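Local coordinates for protein putative efflux transporter (Bacteroides eggerthii, PDB 4L8J) that probably serves as the periplasmic adaptor (membrane-fusion) subunit of an HlyD-family efflux system, linking an inner-membrane transporter to an outer-membrane channel, at residues L72-D77 / L121-M126; A79-A84 / A110-A115; R90-L95 / Q103-S108. One frame throughout, in Å; residues are numbered along the deposited sequence. Where two conformers were deposited one is given.

All three contacts join helices 68-95 and 102-127, which form an antiparallel helical hairpin, as in HlyD-type membrane-fusion proteins. Contact 1 lies where the helices meet the small sheets, contact 2 at mid-hairpin and contact 3 beside the turn. Centres of successive contacts are about 13 Å apart, those of contacts 1 and 3 about 26 Å; in that order the three centres lie about 44, 52 and 62 Å from that of the chain. The interface is fastened by Tyr74 against Ser122, Thr123 and Met126, by paired tyrosines with alanines, and by Tyr105 packing beside an amide-hydroxyl bond. Glycerol, probably from crystallisation, lies about 3 Å from the Thr123 side chain and about 4 Å from that of Tyr81.

Contact 1: L72-D77 / L121-M126; sequences LQYAAD and LSTNNM
Tyr74 and Ser122 mark the closest backbone approach, CA to CA 5.0 Å, where helical segments 72-77 and 121-126 run antiparallel at 150° with their axes 8.9 Å apart. Tyr74 CG lies anti to its backbone N (chi1 176°), and the ring turns an edge to the opposing backbone, its CD2 3.7 Å from Ser122 O. Thr123 OG1 approaches Tyr74 CE2 obliquely, and a water joins the two polar ends, 2.8 Å from Tyr74 OH and donating to Thr123 OG1. Both groups also bond to Tyr119, Thr123 OG1 to its carbonyl O and Tyr74 OH to its hydroxyl. The side chain of Met126, a selenomethionine, crosses that of Tyr74 at about a right angle in a Met-aromatic contact, with CB 4.1 Å from Tyr74 CD2 and SE 5.4 Å from the ring centroid. Beside the Tyr74 backbone, Ser122 CB lies 3.4 Å from Asp77 OD2. Gln73 NE2 steadies this carboxylate by donating to Asp77 OD1 from above its plane (2.9 Å). The two segments lie at the base of the helical hairpin: Met126 also touches Ile70 and Ser71 on helix 68-95, and the chain soon enters strand 130-132, which pairs with strand 61-65.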
loop_
_atom_site.group_PDB
_atom_site.type_symbol
_atom_site.label_atom_id
_atom_site.label_comp_id
_atom_site.label_asym_id
_atom_site.label_seq_id
_atom_site.Cartn_x
_atom_site.Cartn_y
_atom_site.Cartn_z
ATOM N N LEU A 72 -26.750 -53.414 61.569
ATOM C CA LEU A 72 -26.718 -54.038 62.897
ATOM C C LEU A 72 -25.559 -53.473 63.715
ATOM O O LEU A 72 -25.779 -53.083 64.856
ATOM C CB LEU A 72 -26.621 -55.566 62.807
ATOM C CG LEU A 72 -27.932 -56.275 62.481
ATOM C CD1 LEU A 72 -27.701 -57.487 61.595
ATOM C CD2 LEU A 72 -28.677 -56.663 63.744
ATOM N N GLN A 73 -24.349 -53.381 63.116
ATOM C CA GLN A 73 -23.174 -52.804 63.760
ATOM C C GLN A 73 -23.408 -51.327 64.091
ATOM O O GLN A 73 -23.083 -50.907 65.189
ATOM C CB GLN A 73 -21.920 -52.968 62.886
ATOM C CG GLN A 73 -20.610 -52.702 63.637
ATOM C CD GLN A 73 -20.420 -53.676 64.779
ATOM O OE1 GLN A 73 -20.330 -54.895 64.589
ATOM N NE2 GLN A 73 -20.418 -53.158 65.997
ATOM N N TYR A 74 -24.026 -50.574 63.167
ATOM C CA TYR A 74 -24.354 -49.156 63.328
ATOM C C TYR A 74 -25.216 -48.934 64.600
ATOM O O TYR A 74 -24.822 -48.128 65.448
ATOM C CB TYR A 74 -25.051 -48.602 62.057
ATOM C CG TYR A 74 -25.502 -47.161 62.176
ATOM C CD1 TYR A 74 -26.751 -46.840 62.701
ATOM C CD2 TYR A 74 -24.680 -46.117 61.764
ATOM C CE1 TYR A 74 -27.153 -45.514 62.858
ATOM C CE2 TYR A 74 -25.086 -44.788 61.880
ATOM C CZ TYR A 74 -26.319 -44.491 62.438
ATOM O OH TYR A 74 -26.715 -43.180 62.551
ATOM N N ALA A 75 -26.373 -49.646 64.718
ATOM C CA ALA A 75 -27.300 -49.545 65.845
ATOM C C ALA A 75 -26.647 -49.937 67.187
ATOM O O ALA A 75 -27.018 -49.377 68.223
ATOM C CB ALA A 75 -28.538 -50.413 65.603
ATOM N N ALA A 76 -25.706 -50.903 67.168
ATOM C CA ALA A 76 -24.967 -51.334 68.358
ATOM C C ALA A 76 -23.917 -50.282 68.732
ATOM O O ALA A 76 -23.755 -49.960 69.906
ATOM C CB ALA A 76 -24.305 -52.685 68.104
ATOM N N ASP A 77 -23.217 -49.724 67.734
ATOM C CA ASP A 77 -22.205 -48.693 67.965
ATOM C C ASP A 77 -22.886 -47.387 68.400
ATOM O O ASP A 77 -22.350 -46.682 69.254
ATOM C CB ASP A 77 -21.319 -48.499 66.714
ATOM C CG ASP A 77 -20.375 -49.660 66.423
ATOM O OD1 ASP A 77 -20.219 -50.530 67.294
ATOM O OD2 ASP A 77 -19.725 -49.644 65.361
ATOM N N LEU A 121 -16.877 -44.857 62.343
ATOM C CA LEU A 121 -16.567 -45.883 61.348
ATOM C C LEU A 121 -17.863 -46.537 60.841
ATOM O O LEU A 121 -18.010 -46.674 59.627
ATOM C CB LEU A 121 -15.607 -46.942 61.953
ATOM C CG LEU A 121 -15.303 -48.181 61.091
ATOM C CD1 LEU A 121 -14.481 -47.819 59.855
ATOM C CD2 LEU A 121 -14.582 -49.233 61.909
ATOM N N SER A 122 -18.804 -46.914 61.762
ATOM C CA SER A 122 -20.062 -47.535 61.351
ATOM C C SER A 122 -20.960 -46.524 60.596
ATOM O O SER A 122 -21.709 -46.940 59.713
ATOM C CB SER A 122 -20.790 -48.175 62.537
ATOM O OG SER A 122 -21.464 -47.265 63.390
ATOM N N THR A 123 -20.867 -45.211 60.918
ATOM C CA THR A 123 -21.615 -44.132 60.236
ATOM C C THR A 123 -21.130 -44.042 58.777
ATOM O O THR A 123 -21.950 -43.927 57.868
ATOM C CB THR A 123 -21.451 -42.784 60.991
ATOM O OG1 THR A 123 -22.136 -42.870 62.236
ATOM C CG2 THR A 123 -21.995 -41.591 60.222
ATOM N N ASN A 124 -19.809 -44.141 58.560
ATOM C CA ASN A 124 -19.211 -44.104 57.231
ATOM C C ASN A 124 -19.570 -45.350 56.428
ATOM O O ASN A 124 -19.906 -45.232 55.248
ATOM C CB ASN A 124 -17.695 -43.968 57.319
ATOM C CG ASN A 124 -17.206 -42.604 57.762
ATOM O OD1 ASN A 124 -17.899 -41.580 57.645
ATOM N ND2 ASN A 124 -15.971 -42.562 58.239
ATOM N N ASN A 125 -19.501 -46.538 57.064
ATOM C CA ASN A 125 -19.820 -47.820 56.430
ATOM C C ASN A 125 -21.270 -47.837 55.961
ATOM O O ASN A 125 -21.549 -48.341 54.877
ATOM C CB ASN A 125 -19.535 -48.975 57.394
ATOM C CG ASN A 125 -18.065 -49.261 57.605
ATOM O OD1 ASN A 125 -17.183 -48.698 56.951
ATOM N ND2 ASN A 125 -17.766 -50.148 58.529
HETATM N N MSE A 126 -22.179 -47.237 56.751
HETATM C CA MSE A 126 -23.611 -47.113 56.451
HETATM C C MSE A 126 -23.824 -46.229 55.210
HETATM O O MSE A 126 -24.581 -46.591 54.317
HETATM C CB MSE A 126 -24.332 -46.532 57.678
HETATM C CG MSE A 126 -25.830 -46.680 57.630
HETATM SE SE MSE A 126 -26.463 -48.548 57.729
HETATM C CE MSE A 126 -28.016 -48.146 58.976
HETATM O O HOH W 1 -24.644 -41.260 62.637
#

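Contact 2: A79-A84 / A110-A115; sequences AAYETA and ANYQKA
Tyr81 and Tyr112 have nearly the same first side-chain torsion, each CG lying anti to its backbone N (chi1 170° and 168°). The two side chains lie side by side and point the same way. They belong to the middle of the antiparallel helical hairpin that projects from the beta domains in HlyD-type membrane-fusion proteins. The rings meet obliquely, their planes inclined by 42°, and the nearest carbons are Tyr81 CE1 and Tyr112 CE1, 3.5 Å apart. Beyond these carbons the phenol oxygens converge, and Tyr81 OH and Tyr112 OH share a hydrogen bond of 3.1 Å. One polar link thus spans the helices at the ends of two otherwise apolar side chains. Each ring also turns an edge to the opposite backbone, Tyr81 to the carbonyl carbon of Ala115 and Tyr112 to that of Ala84.

Alongside the tyrosines, small residues let the backbones come close. The CA atoms of Tyr81 and Ala115 are 4.9 Å apart, those of Ala84 and Tyr112 5.0 Å, and the segment axes approach to 8.7 Å. Both alanine methyls point across the interface, and each fits against the CA of the opposing tyrosine, Ala115 CB on Tyr81 and Ala84 CB on Tyr112. The result is a reciprocal pattern, each segment supplying one ring and one methyl. Toward the base of the hairpin Tyr119 brings its ring against Tyr81; toward the turn Tyr112 rests on Ala85 and Val88 of helix 68-95. Between the two helices, Ala84 CB meets Ala115 CB at 3.8 Å.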
loop_
_atom_site.group_PDB
_atom_site.type_symbol
_atom_site.label_atom_id
_atom_site.label_comp_id
_atom_site.label_asym_id
_atom_site.label_seq_id
_atom_site.Cartn_x
_atom_site.Cartn_y
_atom_site.Cartn_z
ATOM N N ALA A 79 -25.853 -47.114 70.148
ATOM C CA ALA A 79 -26.239 -47.330 71.542
ATOM C C ALA A 79 -24.998 -47.218 72.466
ATOM O O ALA A 79 -25.044 -46.454 73.429
ATOM C CB ALA A 79 -26.911 -48.684 71.698
ATOM N N ALA A 80 -23.876 -47.897 72.118
ATOM C CA ALA A 80 -22.630 -47.849 72.900
ATOM C C ALA A 80 -22.086 -46.412 73.005
ATOM O O ALA A 80 -21.636 -46.018 74.075
ATOM C CB ALA A 80 -21.583 -48.775 72.303
ATOM N N TYR A 81 -22.200 -45.613 71.927
ATOM C CA TYR A 81 -21.772 -44.214 71.922
ATOM C C TYR A 81 -22.653 -43.392 72.837
ATOM O O TYR A 81 -22.135 -42.595 73.598
ATOM C CB TYR A 81 -21.782 -43.612 70.497
ATOM C CG TYR A 81 -21.574 -42.115 70.494
ATOM C CD1 TYR A 81 -20.300 -41.568 70.628
ATOM C CD2 TYR A 81 -22.656 -41.239 70.429
ATOM C CE1 TYR A 81 -20.105 -40.190 70.685
ATOM C CE2 TYR A 81 -22.473 -39.858 70.483
ATOM C CZ TYR A 81 -21.192 -39.338 70.610
ATOM O OH TYR A 81 -20.998 -37.980 70.644
ATOM N N GLU A 82 -23.982 -43.554 72.739
ATOM C CA GLU A 82 -24.938 -42.810 73.555
ATOM C C GLU A 82 -24.752 -43.079 75.055
ATOM O O GLU A 82 -24.836 -42.130 75.840
ATOM C CB GLU A 82 -26.364 -43.132 73.132
ATOM C CG GLU A 82 -26.726 -42.419 71.841
ATOM C CD GLU A 82 -28.009 -42.867 71.174
ATOM O OE1 GLU A 82 -28.761 -43.665 71.780
ATOM O OE2 GLU A 82 -28.263 -42.401 70.041
ATOM N N THR A 83 -24.489 -44.352 75.448
ATOM C CA THR A 83 -24.225 -44.725 76.851
ATOM C C THR A 83 -22.890 -44.112 77.304
ATOM O O THR A 83 -22.828 -43.554 78.399
ATOM C CB THR A 83 -24.212 -46.262 77.033
ATOM O OG1 THR A 83 -25.449 -46.802 76.601
ATOM C CG2 THR A 83 -23.967 -46.690 78.483
ATOM N N ALA A 84 -21.824 -44.210 76.480
ATOM C CA ALA A 84 -20.512 -43.649 76.857
ATOM C C ALA A 84 -20.578 -42.133 76.976
ATOM O O ALA A 84 -19.979 -41.578 77.893
ATOM C CB ALA A 84 -19.444 -44.049 75.853
ATOM N N ALA A 110 -11.581 -42.002 77.984
ATOM C CA ALA A 110 -10.937 -42.931 77.054
ATOM C C ALA A 110 -11.990 -43.848 76.424
ATOM O O ALA A 110 -11.986 -44.023 75.211
ATOM C CB ALA A 110 -9.866 -43.743 77.782
ATOM N N ASN A 111 -12.942 -44.346 77.224
ATOM C CA ASN A 111 -14.054 -45.188 76.759
ATOM C C ASN A 111 -14.959 -44.451 75.768
ATOM O O ASN A 111 -15.445 -45.048 74.804
ATOM C CB ASN A 111 -14.889 -45.675 77.940
ATOM C CG ASN A 111 -14.278 -46.806 78.743
ATOM O OD1 ASN A 111 -13.266 -47.407 78.360
ATOM N ND2 ASN A 111 -14.915 -47.155 79.870
ATOM N N TYR A 112 -15.183 -43.154 76.006
ATOM C CA TYR A 112 -16.001 -42.309 75.140
ATOM C C TYR A 112 -15.343 -42.163 73.766
ATOM O O TYR A 112 -16.030 -42.309 72.759
ATOM C CB TYR A 112 -16.225 -40.939 75.799
ATOM C CG TYR A 112 -16.820 -39.908 74.869
ATOM C CD1 TYR A 112 -18.178 -39.924 74.553
ATOM C CD2 TYR A 112 -16.015 -38.959 74.244
ATOM C CE1 TYR A 112 -18.722 -39.008 73.654
ATOM C CE2 TYR A 112 -16.546 -38.045 73.339
ATOM C CZ TYR A 112 -17.905 -38.055 73.068
ATOM O OH TYR A 112 -18.429 -37.148 72.180
ATOM N N GLN A 113 -14.025 -41.869 73.709
ATOM C CA GLN A 113 -13.331 -41.727 72.427
ATOM C C GLN A 113 -13.355 -43.054 71.647
ATOM O O GLN A 113 -13.564 -43.033 70.443
ATOM C CB GLN A 113 -11.891 -41.216 72.609
ATOM C CG GLN A 113 -11.811 -39.847 73.346
ATOM C CD GLN A 113 -12.206 -38.585 72.574
ATOM O OE1 GLN A 113 -12.801 -38.613 71.482
ATOM N NE2 GLN A 113 -11.878 -37.430 73.145
ATOM N N LYS A 114 -13.185 -44.198 72.342
ATOM C CA LYS A 114 -13.254 -45.537 71.746
ATOM C C LYS A 114 -14.631 -45.739 71.118
ATOM O O LYS A 114 -14.706 -46.083 69.948
ATOM C CB LYS A 114 -12.956 -46.624 72.807
ATOM C CG LYS A 114 -11.462 -46.727 73.134
ATOM C CD LYS A 114 -11.190 -47.279 74.546
ATOM C CE LYS A 114 -9.722 -47.244 74.937
ATOM N NZ LYS A 114 -9.165 -45.858 75.001
ATOM N N ALA A 115 -15.712 -45.462 71.881
ATOM C CA ALA A 115 -17.101 -45.567 71.427
ATOM C C ALA A 115 -17.380 -44.605 70.259
ATOM O O ALA A 115 -18.022 -44.999 69.295
ATOM C CB ALA A 115 -18.048 -45.288 72.577
#

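Contact 3: R90-L95 / Q103-S108; sequences RNKRLL and QEYEIS
The Tyr105 ring packs against Leu95, Lys92 and Asn91 of segment 90-95, close to the turn of the antiparallel helical hairpin. Leu95 CD2 sits over one face in a CH-pi contact, 3.8 Å from the ring centroid, and the two side chains cross at about a right angle. Lys92 approaches at the ring edge instead, its CG 3.5 Å from Tyr105 OH, while the extended chain carries NZ on to a salt bridge with Glu89. Asn91 adds its CB, 3.7 Å from Tyr105 CD1. With CG anti to the backbone N (chi1 174°), the tyrosine side chain starts beside its own carbonyl carbon and reaches across to helix 68-95.

A polar link runs beside the ring. Asn91 ND2 donates to Ser108 OG over 3.1 Å in a fairly straight bond (160°), with the acceptor near the amide plane. The buried hydroxyl of Ser108 in turn donates to Tyr105 O, one turn back, so it links the Asn91 amide on helix 68-95 to a backbone carbonyl of helix 102-127. Ile100, in the connecting loop, packs against both Asn91 and Leu95, and Ser101 OG bonds to Glu104 N. A water also links the two segments, accepting from Asn91 ND2 at 3.1 Å and donating to Glu104 OE2 at 2.8 Å.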
loop_
_atom_site.group_PDB
_atom_site.type_symbol
_atom_site.label_atom_id
_atom_site.label_comp_id
_atom_site.label_asym_id
_atom_site.label_seq_id
_atom_site.Cartn_x
_atom_site.Cartn_y
_atom_site.Cartn_z
ATOM N N ARG A 90 -22.034 -37.174 83.052
ATOM C CA ARG A 90 -22.298 -37.470 84.450
ATOM C C ARG A 90 -21.019 -37.326 85.254
ATOM O O ARG A 90 -21.020 -36.650 86.282
ATOM C CB ARG A 90 -22.817 -38.905 84.571
ATOM C CG ARG A 90 -24.104 -39.058 85.325
ATOM C CD ARG A 90 -24.574 -40.490 85.196
ATOM N NE ARG A 90 -25.576 -40.649 84.140
ATOM C CZ ARG A 90 -25.585 -41.634 83.244
ATOM N NH1 ARG A 90 -24.639 -42.568 83.263
ATOM N NH2 ARG A 90 -26.542 -41.694 82.328
ATOM N N ASN A 91 -19.915 -37.951 84.773
ATOM C CA ASN A 91 -18.607 -37.915 85.447
ATOM C C ASN A 91 -18.001 -36.519 85.430
ATOM O O ASN A 91 -17.294 -36.183 86.378
ATOM C CB ASN A 91 -17.648 -38.967 84.883
ATOM C CG ASN A 91 -18.126 -40.360 85.246
ATOM O OD1 ASN A 91 -19.093 -40.506 85.977
ATOM N ND2 ASN A 91 -17.490 -41.417 84.745
ATOM N N LYS A 92 -18.320 -35.684 84.418
ATOM C CA LYS A 92 -17.843 -34.286 84.385
ATOM C C LYS A 92 -18.440 -33.539 85.583
ATOM O O LYS A 92 -17.728 -32.829 86.294
ATOM C CB LYS A 92 -18.219 -33.580 83.072
ATOM C CG LYS A 92 -17.368 -33.999 81.912
ATOM C CD LYS A 92 -17.693 -33.221 80.654
ATOM C CE LYS A 92 -16.927 -33.743 79.459
ATOM N NZ LYS A 92 -17.385 -33.105 78.200
ATOM N N ARG A 93 -19.750 -33.766 85.836
ATOM C CA ARG A 93 -20.478 -33.164 86.951
ATOM C C ARG A 93 -19.970 -33.684 88.289
ATOM O O ARG A 93 -19.757 -32.867 89.182
ATOM C CB ARG A 93 -21.984 -33.392 86.808
ATOM C CG ARG A 93 -22.664 -32.317 85.975
ATOM C CD ARG A 93 -24.154 -32.175 86.299
ATOM N NE ARG A 93 -24.850 -33.462 86.408
ATOM C CZ ARG A 93 -25.271 -34.187 85.376
ATOM N NH1 ARG A 93 -25.073 -33.767 84.132
ATOM N NH2 ARG A 93 -25.887 -35.343 85.580
ATOM N N LEU A 94 -19.725 -35.019 88.411
ATOM C CA LEU A 94 -19.179 -35.681 89.607
ATOM C C LEU A 94 -17.744 -35.227 89.927
ATOM O O LEU A 94 -17.389 -35.084 91.108
ATOM C CB LEU A 94 -19.176 -37.217 89.427
ATOM C CG LEU A 94 -20.508 -37.970 89.476
ATOM C CD1 LEU A 94 -20.303 -39.421 89.100
ATOM C CD2 LEU A 94 -21.118 -37.920 90.854
ATOM N N LEU A 95 -16.885 -35.088 88.887
ATOM C CA LEU A 95 -15.505 -34.652 89.109
ATOM C C LEU A 95 -15.479 -33.177 89.520
ATOM O O LEU A 95 -14.698 -32.820 90.391
ATOM C CB LEU A 95 -14.622 -34.891 87.854
ATOM C CG LEU A 95 -13.123 -34.556 87.985
ATOM C CD1 LEU A 95 -12.432 -35.451 89.028
ATOM C CD2 LEU A 95 -12.441 -34.706 86.657
ATOM N N GLN A 103 -8.971 -40.855 88.034
ATOM C CA GLN A 103 -8.714 -42.162 87.426
ATOM C C GLN A 103 -9.971 -42.700 86.739
ATOM O O GLN A 103 -9.889 -43.142 85.602
ATOM C CB GLN A 103 -8.261 -43.162 88.512
ATOM C CG GLN A 103 -7.870 -44.544 87.973
ATOM C CD GLN A 103 -7.726 -45.605 89.042
ATOM O OE1 GLN A 103 -6.985 -45.455 90.024
ATOM N NE2 GLN A 103 -8.376 -46.739 88.834
ATOM N N GLU A 104 -11.116 -42.677 87.448
ATOM C CA GLU A 104 -12.406 -43.154 86.965
ATOM C C GLU A 104 -12.912 -42.229 85.866
ATOM O O GLU A 104 -13.370 -42.727 84.848
ATOM C CB GLU A 104 -13.426 -43.277 88.125
ATOM C CG GLU A 104 -14.759 -43.899 87.751
ATOM C CD GLU A 104 -14.765 -45.264 87.094
ATOM O OE1 GLU A 104 -13.910 -46.105 87.452
ATOM O OE2 GLU A 104 -15.684 -45.520 86.282
ATOM N N TYR A 105 -12.787 -40.897 86.047
ATOM C CA TYR A 105 -13.177 -39.921 85.034
ATOM C C TYR A 105 -12.380 -40.159 83.736
ATOM O O TYR A 105 -12.959 -40.162 82.650
ATOM C CB TYR A 105 -12.965 -38.473 85.538
ATOM C CG TYR A 105 -13.219 -37.438 84.461
ATOM C CD1 TYR A 105 -14.509 -37.093 84.095
ATOM C CD2 TYR A 105 -12.165 -36.814 83.802
ATOM C CE1 TYR A 105 -14.751 -36.212 83.047
ATOM C CE2 TYR A 105 -12.399 -35.889 82.778
ATOM C CZ TYR A 105 -13.695 -35.574 82.424
ATOM O OH TYR A 105 -13.961 -34.704 81.398
ATOM N N GLU A 106 -11.062 -40.363 83.860
ATOM C CA GLU A 106 -10.154 -40.585 82.728
ATOM C C GLU A 106 -10.523 -41.833 81.948
ATOM O O GLU A 106 -10.524 -41.808 80.720
ATOM C CB GLU A 106 -8.725 -40.701 83.217
ATOM C CG GLU A 106 -7.735 -40.853 82.068
ATOM C CD GLU A 106 -6.307 -40.887 82.548
ATOM O OE1 GLU A 106 -6.119 -40.988 83.780
ATOM O OE2 GLU A 106 -5.384 -40.752 81.712
ATOM N N ILE A 107 -10.824 -42.923 82.661
ATOM C CA ILE A 107 -11.283 -44.170 82.054
ATOM C C ILE A 107 -12.536 -43.859 81.231
ATOM O O ILE A 107 -12.616 -44.280 80.082
ATOM C CB ILE A 107 -11.526 -45.265 83.145
ATOM C CG1 ILE A 107 -10.164 -45.795 83.697
ATOM C CG2 ILE A 107 -12.387 -46.423 82.616
ATOM C CD1 ILE A 107 -10.247 -46.589 85.088
ATOM N N SER A 108 -13.488 -43.086 81.792
ATOM C CA SER A 108 -14.730 -42.771 81.071
ATOM C C SER A 108 -14.457 -41.873 79.850
ATOM O O SER A 108 -15.111 -42.056 78.824
ATOM C CB SER A 108 -15.780 -42.178 82.013
ATOM O OG SER A 108 -15.544 -40.826 82.366
HETATM O O HOH W 2 -18.119 -44.166 85.956
#